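Side-chain contacts in putative ABC transporter, periplasmic binding protein, amino acid (Neisseria gonorrhoeae, PDB 2YJP), which binds L-cysteine as a periplasmic solute receptor and probably hands it to an ABC transporter for uptake: residues F68-V71 / N77-F80; D81-K86 / Y271-L276; A107-Y112 / P129-A134. The protein carries 1 engineered substitution. All coordinates share one frame; numbering follows the deposited sequence.

Interaction 1 (F68-V71 / N77-F80); sequences FGYV and NQGF
Tyr70 and Gln78 are the antiparallel hydrogen-bonded pair of a short beta hairpin, strands 69-71 and 77-78, in a three-stranded antiparallel sheet with strand 64-65. Two backbone bonds define the pair: Tyr70 N to Gln78 O at 3.0 Å and Gln78 N to Tyr70 O at 2.9 Å, each with an N-H...O angle of 155°. Their side chains share one face of the sheet. Gln78 CB sits over one face of the phenol ring as a CH-pi contact, 3.9 Å from the Tyr70 ring centroid and displaced toward the rim. What brings the ring there is the first torsion of Tyr70: with chi1 66°, CG lies between its own backbone N and carbonyl carbon, and the ring leans back across the neighbouring strand. Gln78 bends at chi2 and carries its amide away from the ring, where NE2 bonds to Asp72 OD2. On the other face Val71 and Asn77, a non-hydrogen-bonded pair, lie side by side. Farther out, Phe68 and Gly69 both oppose Lys65 in a classic beta bulge. Gly79, the N-cap of helix 80-93, has phi 116°, a backbone conformation suited to glycine. Beyond it the chain turns into the helix, and Phe80 packs against helix 266-274. There the Phe68 ring reaches the first helical residue, its CD1 lying 4.2 Å from Phe80 CB.

Interaction 2 (D81-K86 / Y271-L276); sequences DVEIAK and YEKTLL
Glu83 and Lys273 form the salt bridge across a surface contact between two helices that are far apart in sequence, 80-93 and 266-274. Lys273 NZ donates to Glu83 OE2 at 3.1 Å, while its bond to Glu83 OE1, at 3.4 Å, is weak. The lysine reaches across because its chain is fully stretched: CG is anti to the backbone N (chi1 -178°) and the chain stays extended through every later torsion. Glu83 instead folds at chi2, and the two side chains meet at about a right angle. A second salt bridge lies within the first helix, where Lys86 NZ, three residues on from the glutamate, donates to Glu83 OE2 at 2.9 Å. Both ammonium groups thus converge on one carboxylate oxygen. They arrive from opposite faces of the carboxylate plane, Lys86 NZ 39° out of it and Lys273 NZ 45° out of it.

The apolar share is small. Methyl CG2 of Thr274 lies 3.8 Å from Glu83 CG, the two side chains running past one another in opposite directions, and the glutamate also touches Ala270, one turn before Thr274 in helix 266-274. The hydroxyl of Thr274 is engaged within its own helix, OG1 bonding to Ala270 O, which leaves the methyl to face Glu83.

Lys86 NZ and Lys273 NZ stand 4.2 Å apart, a spacing that follows from their sharing one carboxylate oxygen, whose negative charge probably balances much of theirs. With two cations bound to it, Glu83 is expected to remain ionised, linking the helices at the surface through a three-residue salt-bridge network.

Interaction 3 (A107-Y112 / P129-A134); sequences ANRVEY and PERAEA. With CYS (cysteine), chain D.
The carboxylate site of the L-cysteine pocket is built here by Arg109 and Arg131, one from helix 109-114 and the other from the weakly bonded helix 129-132, in a family 3 solute-binding protein. Each guanidinium spends both terminal nitrogens on the two carboxylate oxygens of the bound cysteine. Arg131 makes the more regular pair: NH1 to the ligand O at 2.8 Å and NH2 to OXT at 2.9 Å, with N-H...O angles of 161° and 160°, the ligand carboxyl carbon lying at the guanidinium edge and in its plane. Arg109 is less even. Its NH2 reaches the ligand OXT at 3.0 Å, with OXT in the guanidinium plane, whereas the bond from NH1 to the ligand O is weak.

The two side chains reach the anion by different chain shapes. Arg131 is extended from CG to NE, whereas Arg109 bends at chi3 (-68°) to turn its guanidinium toward the same anion. Second-shell carbonyls help to fix both heads: Arg109 NE bonds to Ala106 O and its NH1 to Ala123 O, while Arg131 NH1 also donates to Thr126 O. The NH2 groups of Arg109 and Arg131 come within 3.4 Å of each other, a closeness readily accounted for by the carboxylate they share, whose negative charge probably balances much of their positive charge.

The ligand is also hydrogen-bonded to other pocket residues, among them Asp212 through OD2 and Asn124 through its backbone O. Away from the ligand, the two segments meet through a small apolar contact, with CG1 of Val110 lying 3.8 Å from CB of Ala134.

In the fold
Interactions 1 and 2 are neighbours, their centres about 8 Å apart, and strand 77-78 of the first leads into helix 80-93 of the second. They touch directly: Phe68 O lies 2.8 Å from Asp81 N, a probable hydrogen bond, and Phe68 CE1 packs 3.6 Å from Leu275 CD2. Interaction 3 lies on the opposite side of the chain's centre, about 21 Å from interaction 1 and 23 Å from interaction 2, centre to centre. It alone of the three grips the cysteine, although the Phe68 side chain comes to about 8 Å from that ligand. Asn124, a pocket residue, bridges the regions: its ND2 bonds to Asp81 OD1 and its O to the cysteine.

Interaction 1 (F68-V71 / N77-F80)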
loop_
_atom_site.group_PDB
_atom_site.type_symbol
_atom_site.label_atom_id
_atom_site.label_comp_id
_atom_site.label_asym_id
_atom_site.label_seq_id
_atom_site.Cartn_x
_atom_site.Cartn_y
_atom_site.Cartn_z
ATOM N N PHE A 68 -2.308 -5.179 -4.476
ATOM C CA PHE A 68 -2.269 -3.729 -4.649
ATOM C C PHE A 68 -1.255 -3.247 -5.691
ATOM O O PHE A 68 -1.554 -2.354 -6.498
ATOM C CB PHE A 68 -2.055 -3.081 -3.269
ATOM C CG PHE A 68 -3.103 -3.519 -2.282
ATOM C CD1 PHE A 68 -4.394 -3.049 -2.403
ATOM C CD2 PHE A 68 -2.836 -4.480 -1.327
ATOM C CE1 PHE A 68 -5.415 -3.453 -1.559
ATOM C CE2 PHE A 68 -3.843 -4.929 -0.472
ATOM C CZ PHE A 68 -5.172 -4.391 -0.616
ATOM N N GLY A 69 -0.053 -3.827 -5.628
ATOM C CA GLY A 69 1.016 -3.523 -6.559
ATOM C C GLY A 69 1.967 -4.676 -6.584
ATOM O O GLY A 69 2.538 -5.044 -5.535
ATOM N N TYR A 70 2.124 -5.262 -7.767
ATOM C CA TYR A 70 3.038 -6.414 -7.948
ATOM C C TYR A 70 3.416 -6.542 -9.400
ATOM O O TYR A 70 3.020 -5.736 -10.228
ATOM C CB TYR A 70 2.424 -7.727 -7.385
ATOM C CG TYR A 70 1.186 -8.214 -8.145
ATOM C CD1 TYR A 70 -0.085 -7.581 -7.961
ATOM C CD2 TYR A 70 1.275 -9.279 -9.045
ATOM C CE1 TYR A 70 -1.212 -8.030 -8.622
ATOM C CE2 TYR A 70 0.137 -9.727 -9.763
ATOM C CZ TYR A 70 -1.096 -9.087 -9.558
ATOM O OH TYR A 70 -2.214 -9.501 -10.279
ATOM N N VAL A 71 4.199 -7.567 -9.690
ATOM C CA VAL A 71 4.696 -7.851 -11.003
ATOM C C VAL A 71 4.262 -9.259 -11.357
ATOM O O VAL A 71 4.529 -10.175 -10.594
ATOM C CB VAL A 71 6.232 -7.728 -11.027
ATOM C CG1 VAL A 71 6.794 -8.225 -12.349
ATOM C CG2 VAL A 71 6.623 -6.234 -10.746
ATOM N N ASN A 77 3.654 -4.870 -14.423
ATOM C CA ASN A 77 3.031 -4.329 -13.232
ATOM C C ASN A 77 1.513 -4.563 -13.246
ATOM O O ASN A 77 0.862 -4.413 -14.291
ATOM C CB ASN A 77 3.344 -2.827 -13.110
ATOM C CG ASN A 77 4.871 -2.534 -13.146
ATOM O OD1 ASN A 77 5.520 -2.477 -12.193
ATOM N ND2 ASN A 77 5.387 -2.403 -14.226
ATOM N N GLN A 78 0.964 -4.942 -12.087
ATOM C CA GLN A 78 -0.460 -5.240 -11.954
ATOM C C GLN A 78 -0.885 -4.846 -10.536
ATOM O O GLN A 78 -0.041 -4.593 -9.672
ATOM C CB GLN A 78 -0.769 -6.737 -12.121
ATOM C CG GLN A 78 -0.378 -7.423 -13.458
ATOM C CD GLN A 78 -1.136 -6.855 -14.675
ATOM O OE1 GLN A 78 -2.146 -6.152 -14.523
ATOM N NE2 GLN A 78 -0.620 -7.153 -15.899
ATOM N N GLY A 79 -2.205 -4.835 -10.307
ATOM C CA GLY A 79 -2.785 -4.595 -9.019
ATOM C C GLY A 79 -3.612 -3.332 -8.968
ATOM O O GLY A 79 -3.607 -2.503 -9.885
ATOM N N PHE A 80 -4.302 -3.167 -7.846
ATOM C CA PHE A 80 -5.223 -2.076 -7.679
ATOM C C PHE A 80 -4.572 -0.691 -7.854
ATOM O O PHE A 80 -5.119 0.149 -8.568
ATOM C CB PHE A 80 -5.866 -2.253 -6.298
ATOM C CG PHE A 80 -6.915 -1.250 -5.954
ATOM C CD1 PHE A 80 -8.079 -1.131 -6.702
ATOM C CD2 PHE A 80 -6.766 -0.474 -4.813
ATOM C CE1 PHE A 80 -9.097 -0.210 -6.317
ATOM C CE2 PHE A 80 -7.749 0.476 -4.413
ATOM C CZ PHE A 80 -8.928 0.618 -5.182
#

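Interaction 2 (D81-K86 / Y271-L276)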
loop_
_atom_site.group_PDB
_atom_site.type_symbol
_atom_site.label_atom_id
_atom_site.label_comp_id
_atom_site.label_asym_id
_atom_site.label_seq_id
_atom_site.Cartn_x
_atom_site.Cartn_y
_atom_site.Cartn_z
ATOM N N ASP A 81 -3.445 -0.430 -7.203
ATOM C CA ASP A 81 -2.762 0.867 -7.294
ATOM C C ASP A 81 -2.287 1.154 -8.755
ATOM O O ASP A 81 -2.264 2.309 -9.227
ATOM C CB ASP A 81 -1.484 0.842 -6.435
ATOM C CG ASP A 81 -1.733 0.699 -4.953
ATOM O OD1 ASP A 81 -2.676 1.258 -4.383
ATOM O OD2 ASP A 81 -0.915 0.025 -4.323
ATOM N N VAL A 82 -1.859 0.108 -9.442
ATOM C CA VAL A 82 -1.356 0.190 -10.812
ATOM C C VAL A 82 -2.496 0.541 -11.772
ATOM O O VAL A 82 -2.317 1.314 -12.757
ATOM C CB VAL A 82 -0.700 -1.167 -11.174
ATOM C CG1 VAL A 82 -0.652 -1.391 -12.642
ATOM C CG2 VAL A 82 0.721 -1.283 -10.479
ATOM N N GLU A 83 -3.673 -0.014 -11.520
ATOM C CA GLU A 83 -4.798 0.300 -12.377
ATOM C C GLU A 83 -5.091 1.812 -12.284
ATOM O O GLU A 83 -5.324 2.470 -13.303
ATOM C CB GLU A 83 -6.031 -0.496 -11.957
ATOM C CG GLU A 83 -5.934 -1.932 -12.275
ATOM C CD GLU A 83 -5.849 -2.180 -13.789
ATOM O OE1 GLU A 83 -6.650 -1.690 -14.591
ATOM O OE2 GLU A 83 -4.978 -2.889 -14.228
ATOM N N ILE A 84 -5.053 2.347 -11.057
ATOM C CA ILE A 84 -5.294 3.757 -10.809
ATOM C C ILE A 84 -4.199 4.543 -11.532
ATOM O O ILE A 84 -4.466 5.598 -12.140
ATOM C CB ILE A 84 -5.262 4.075 -9.295
ATOM C CG1 ILE A 84 -6.472 3.447 -8.625
ATOM C CG2 ILE A 84 -5.150 5.631 -9.032
ATOM C CD1 ILE A 84 -6.376 3.355 -7.173
ATOM N N ALA A 85 -2.969 4.039 -11.463
ATOM C CA ALA A 85 -1.867 4.736 -12.113
ATOM C C ALA A 85 -2.076 4.810 -13.656
ATOM O O ALA A 85 -1.813 5.850 -14.292
ATOM C CB ALA A 85 -0.518 4.123 -11.731
ATOM N N LYS A 86 -2.599 3.725 -14.230
ATOM C CA LYS A 86 -2.780 3.639 -15.687
ATOM C C LYS A 86 -3.890 4.590 -16.141
ATOM O O LYS A 86 -3.779 5.263 -17.180
ATOM C CB LYS A 86 -3.037 2.190 -16.108
ATOM C CG LYS A 86 -1.756 1.315 -15.999
ATOM C CD LYS A 86 -1.903 -0.085 -16.654
ATOM C CE LYS A 86 -3.139 -0.801 -16.112
ATOM N NZ LYS A 86 -3.190 -2.274 -16.372
ATOM N N TYR A 271 -11.465 -2.003 -8.506
ATOM C CA TYR A 271 -11.684 -2.900 -7.357
ATOM C C TYR A 271 -12.202 -4.252 -7.880
ATOM O O TYR A 271 -11.775 -5.296 -7.441
ATOM C CB TYR A 271 -12.671 -2.250 -6.327
ATOM C CG TYR A 271 -13.518 -3.255 -5.579
ATOM C CD1 TYR A 271 -13.096 -3.832 -4.390
ATOM C CD2 TYR A 271 -14.746 -3.644 -6.080
ATOM C CE1 TYR A 271 -13.891 -4.833 -3.727
ATOM C CE2 TYR A 271 -15.535 -4.588 -5.439
ATOM C CZ TYR A 271 -15.118 -5.180 -4.272
ATOM O OH TYR A 271 -15.970 -6.100 -3.686
ATOM N N GLU A 272 -13.124 -4.202 -8.831
ATOM C CA GLU A 272 -13.692 -5.406 -9.431
ATOM C C GLU A 272 -12.635 -6.222 -10.161
ATOM O O GLU A 272 -12.670 -7.423 -10.096
ATOM C CB GLU A 272 -14.841 -5.071 -10.394
ATOM C CG GLU A 272 -16.159 -4.905 -9.654
ATOM C CD GLU A 272 -17.222 -4.211 -10.479
ATOM O OE1 GLU A 272 -17.018 -4.064 -11.712
ATOM O OE2 GLU A 272 -18.256 -3.804 -9.888
ATOM N N LYS A 273 -11.688 -5.556 -10.812
ATOM C CA LYS A 273 -10.645 -6.261 -11.534
ATOM C C LYS A 273 -9.615 -6.891 -10.614
ATOM O O LYS A 273 -9.163 -7.988 -10.873
ATOM C CB LYS A 273 -9.968 -5.339 -12.533
ATOM C CG LYS A 273 -8.895 -6.016 -13.362
ATOM C CD LYS A 273 -8.212 -5.001 -14.285
ATOM C CE LYS A 273 -7.131 -5.659 -15.153
ATOM N NZ LYS A 273 -6.624 -4.714 -16.185
ATOM N N THR A 274 -9.243 -6.228 -9.536
ATOM C CA THR A 274 -8.052 -6.679 -8.821
ATOM C C THR A 274 -8.303 -7.154 -7.384
ATOM O O THR A 274 -7.482 -7.923 -6.840
ATOM C CB THR A 274 -6.980 -5.546 -8.757
ATOM O OG1 THR A 274 -7.462 -4.490 -7.919
ATOM C CG2 THR A 274 -6.580 -5.010 -10.181
ATOM N N LEU A 275 -9.392 -6.678 -6.767
ATOM C CA LEU A 275 -9.638 -6.925 -5.347
ATOM C C LEU A 275 -10.770 -7.925 -5.118
ATOM O O LEU A 275 -10.626 -8.819 -4.293
ATOM C CB LEU A 275 -9.919 -5.615 -4.538
ATOM C CG LEU A 275 -8.789 -4.557 -4.559
ATOM C CD1 LEU A 275 -9.126 -3.362 -3.731
ATOM C CD2 LEU A 275 -7.451 -5.129 -4.079
ATOM N N LEU A 276 -11.868 -7.760 -5.851
ATOM C CA LEU A 276 -12.994 -8.636 -5.746
ATOM C C LEU A 276 -12.636 -10.118 -5.964
ATOM O O LEU A 276 -13.198 -10.957 -5.266
ATOM C CB LEU A 276 -14.159 -8.198 -6.693
ATOM C CG LEU A 276 -15.340 -9.182 -6.687
ATOM C CD1 LEU A 276 -16.290 -8.941 -5.573
ATOM C CD2 LEU A 276 -16.178 -9.207 -7.901
#

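Interaction 3 (A107-Y112 / P129-A134)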
loop_
_atom_site.group_PDB
_atom_site.type_symbol
_atom_site.label_atom_id
_atom_site.label_comp_id
_atom_site.label_asym_id
_atom_site.label_seq_id
_atom_site.Cartn_x
_atom_site.Cartn_y
_atom_site.Cartn_z
ATOM N N ALA A 107 9.954 1.800 2.918
ATOM C CA ALA A 107 10.805 2.817 3.528
ATOM C C ALA A 107 11.318 3.910 2.570
ATOM O O ALA A 107 11.840 4.895 3.032
ATOM C CB ALA A 107 12.006 2.169 4.270
ATOM N N ASN A 108 11.162 3.743 1.260
ATOM C CA ASN A 108 11.776 4.686 0.300
ATOM C C ASN A 108 10.766 5.633 -0.302
ATOM O O ASN A 108 11.142 6.540 -1.076
ATOM C CB ASN A 108 12.441 3.938 -0.876
ATOM C CG ASN A 108 13.786 3.340 -0.495
ATOM O OD1 ASN A 108 14.347 3.689 0.525
ATOM N ND2 ASN A 108 14.273 2.414 -1.293
ATOM N N ARG A 109 9.489 5.410 0.029
ATOM C CA ARG A 109 8.413 6.156 -0.617
ATOM C C ARG A 109 8.567 7.666 -0.471
ATOM O O ARG A 109 8.460 8.355 -1.456
ATOM C CB ARG A 109 7.038 5.715 -0.151
ATOM C CG ARG A 109 6.670 4.312 -0.657
ATOM C CD ARG A 109 5.346 3.869 -0.046
ATOM N NE ARG A 109 5.512 3.652 1.386
ATOM C CZ ARG A 109 4.622 3.019 2.123
ATOM N NH1 ARG A 109 3.532 2.585 1.539
ATOM N NH2 ARG A 109 4.830 2.828 3.412
ATOM N N VAL A 110 8.835 8.143 0.747
ATOM C CA VAL A 110 9.017 9.537 1.018
ATOM C C VAL A 110 10.254 10.069 0.260
ATOM O O VAL A 110 10.129 11.033 -0.488
ATOM C CB VAL A 110 9.144 9.813 2.557
ATOM C CG1 VAL A 110 9.678 11.242 2.826
ATOM C CG2 VAL A 110 7.801 9.583 3.258
ATOM N N GLU A 111 11.414 9.435 0.445
ATOM C CA GLU A 111 12.632 9.832 -0.250
ATOM C C GLU A 111 12.520 9.929 -1.801
ATOM O O GLU A 111 13.102 10.787 -2.415
ATOM C CB GLU A 111 13.801 8.895 0.153
ATOM C CG GLU A 111 15.122 9.197 -0.588
ATOM C CD GLU A 111 15.605 10.656 -0.400
ATOM O OE1 GLU A 111 15.584 11.200 0.719
ATOM O OE2 GLU A 111 16.029 11.305 -1.368
ATOM N N TYR A 112 11.754 9.040 -2.409
ATOM C CA TYR A 112 11.726 8.921 -3.864
ATOM C C TYR A 112 10.904 10.040 -4.436
ATOM O O TYR A 112 11.221 10.579 -5.492
ATOM C CB TYR A 112 11.097 7.580 -4.277
ATOM C CG TYR A 112 12.061 6.393 -4.401
ATOM C CD1 TYR A 112 13.175 6.274 -3.683
ATOM C CD2 TYR A 112 11.832 5.411 -5.250
ATOM C CE1 TYR A 112 14.023 5.174 -3.825
ATOM C CE2 TYR A 112 12.651 4.312 -5.357
ATOM C CZ TYR A 112 13.739 4.189 -4.666
ATOM O OH TYR A 112 14.525 3.063 -4.856
ATOM N N PRO A 129 -0.482 11.908 9.875
ATOM C CA PRO A 129 -0.015 13.270 10.131
ATOM C C PRO A 129 1.506 13.403 10.008
ATOM O O PRO A 129 1.968 14.429 9.463
ATOM C CB PRO A 129 -0.461 13.535 11.575
ATOM C CG PRO A 129 -1.612 12.538 11.814
ATOM C CD PRO A 129 -1.219 11.328 11.017
ATOM N N GLU A 130 2.281 12.398 10.476
ATOM C CA GLU A 130 3.753 12.514 10.391
ATOM C C GLU A 130 4.209 12.510 8.914
ATOM O O GLU A 130 5.045 13.295 8.518
ATOM C CB GLU A 130 4.498 11.467 11.273
ATOM C CG GLU A 130 5.997 11.271 10.935
ATOM C CD GLU A 130 6.828 10.570 12.056
ATOM O OE1 GLU A 130 6.815 11.054 13.208
ATOM O OE2 GLU A 130 7.533 9.565 11.774
ATOM N N ARG A 131 3.650 11.614 8.116
ATOM C CA ARG A 131 4.027 11.545 6.711
ATOM C C ARG A 131 3.662 12.872 5.985
ATOM O O ARG A 131 4.384 13.351 5.109
ATOM C CB ARG A 131 3.353 10.335 6.048
ATOM C CG ARG A 131 4.087 9.020 6.361
ATOM C CD ARG A 131 3.229 7.816 6.157
ATOM N NE ARG A 131 3.929 6.557 6.484
ATOM C CZ ARG A 131 3.535 5.352 6.065
ATOM N NH1 ARG A 131 2.429 5.270 5.334
ATOM N NH2 ARG A 131 4.215 4.241 6.402
ATOM N N ALA A 132 2.530 13.444 6.381
ATOM C CA ALA A 132 2.010 14.648 5.769
ATOM C C ALA A 132 2.917 15.852 6.028
ATOM O O ALA A 132 2.802 16.820 5.341
ATOM C CB ALA A 132 0.564 14.909 6.233
ATOM N N GLU A 133 3.829 15.764 6.989
ATOM C CA GLU A 133 4.901 16.737 7.153
ATOM C C GLU A 133 5.946 16.655 6.056
ATOM O O GLU A 133 6.630 17.626 5.775
ATOM C CB GLU A 133 5.602 16.565 8.524
ATOM C CG GLU A 133 4.758 16.984 9.717
ATOM C CD GLU A 133 5.430 16.651 11.049
ATOM O OE1 GLU A 133 6.676 16.637 11.112
ATOM O OE2 GLU A 133 4.727 16.404 12.058
ATOM N N ALA A 134 6.088 15.487 5.443
ATOM C CA ALA A 134 7.161 15.268 4.499
ATOM C C ALA A 134 6.705 15.319 3.047
ATOM O O ALA A 134 7.526 15.655 2.163
ATOM C CB ALA A 134 7.853 13.963 4.825
HETATM N N CYS D . -0.224 1.080 3.566
HETATM C CA CYS D . 0.784 0.859 4.628
HETATM C C CYS D . 1.787 2.014 4.640
HETATM O O CYS D . 1.620 2.989 3.845
HETATM C CB CYS D . 1.549 -0.441 4.423
HETATM S SG CYS D . 2.374 -0.587 2.828
HETATM O OXT CYS D . 2.727 1.972 5.439
#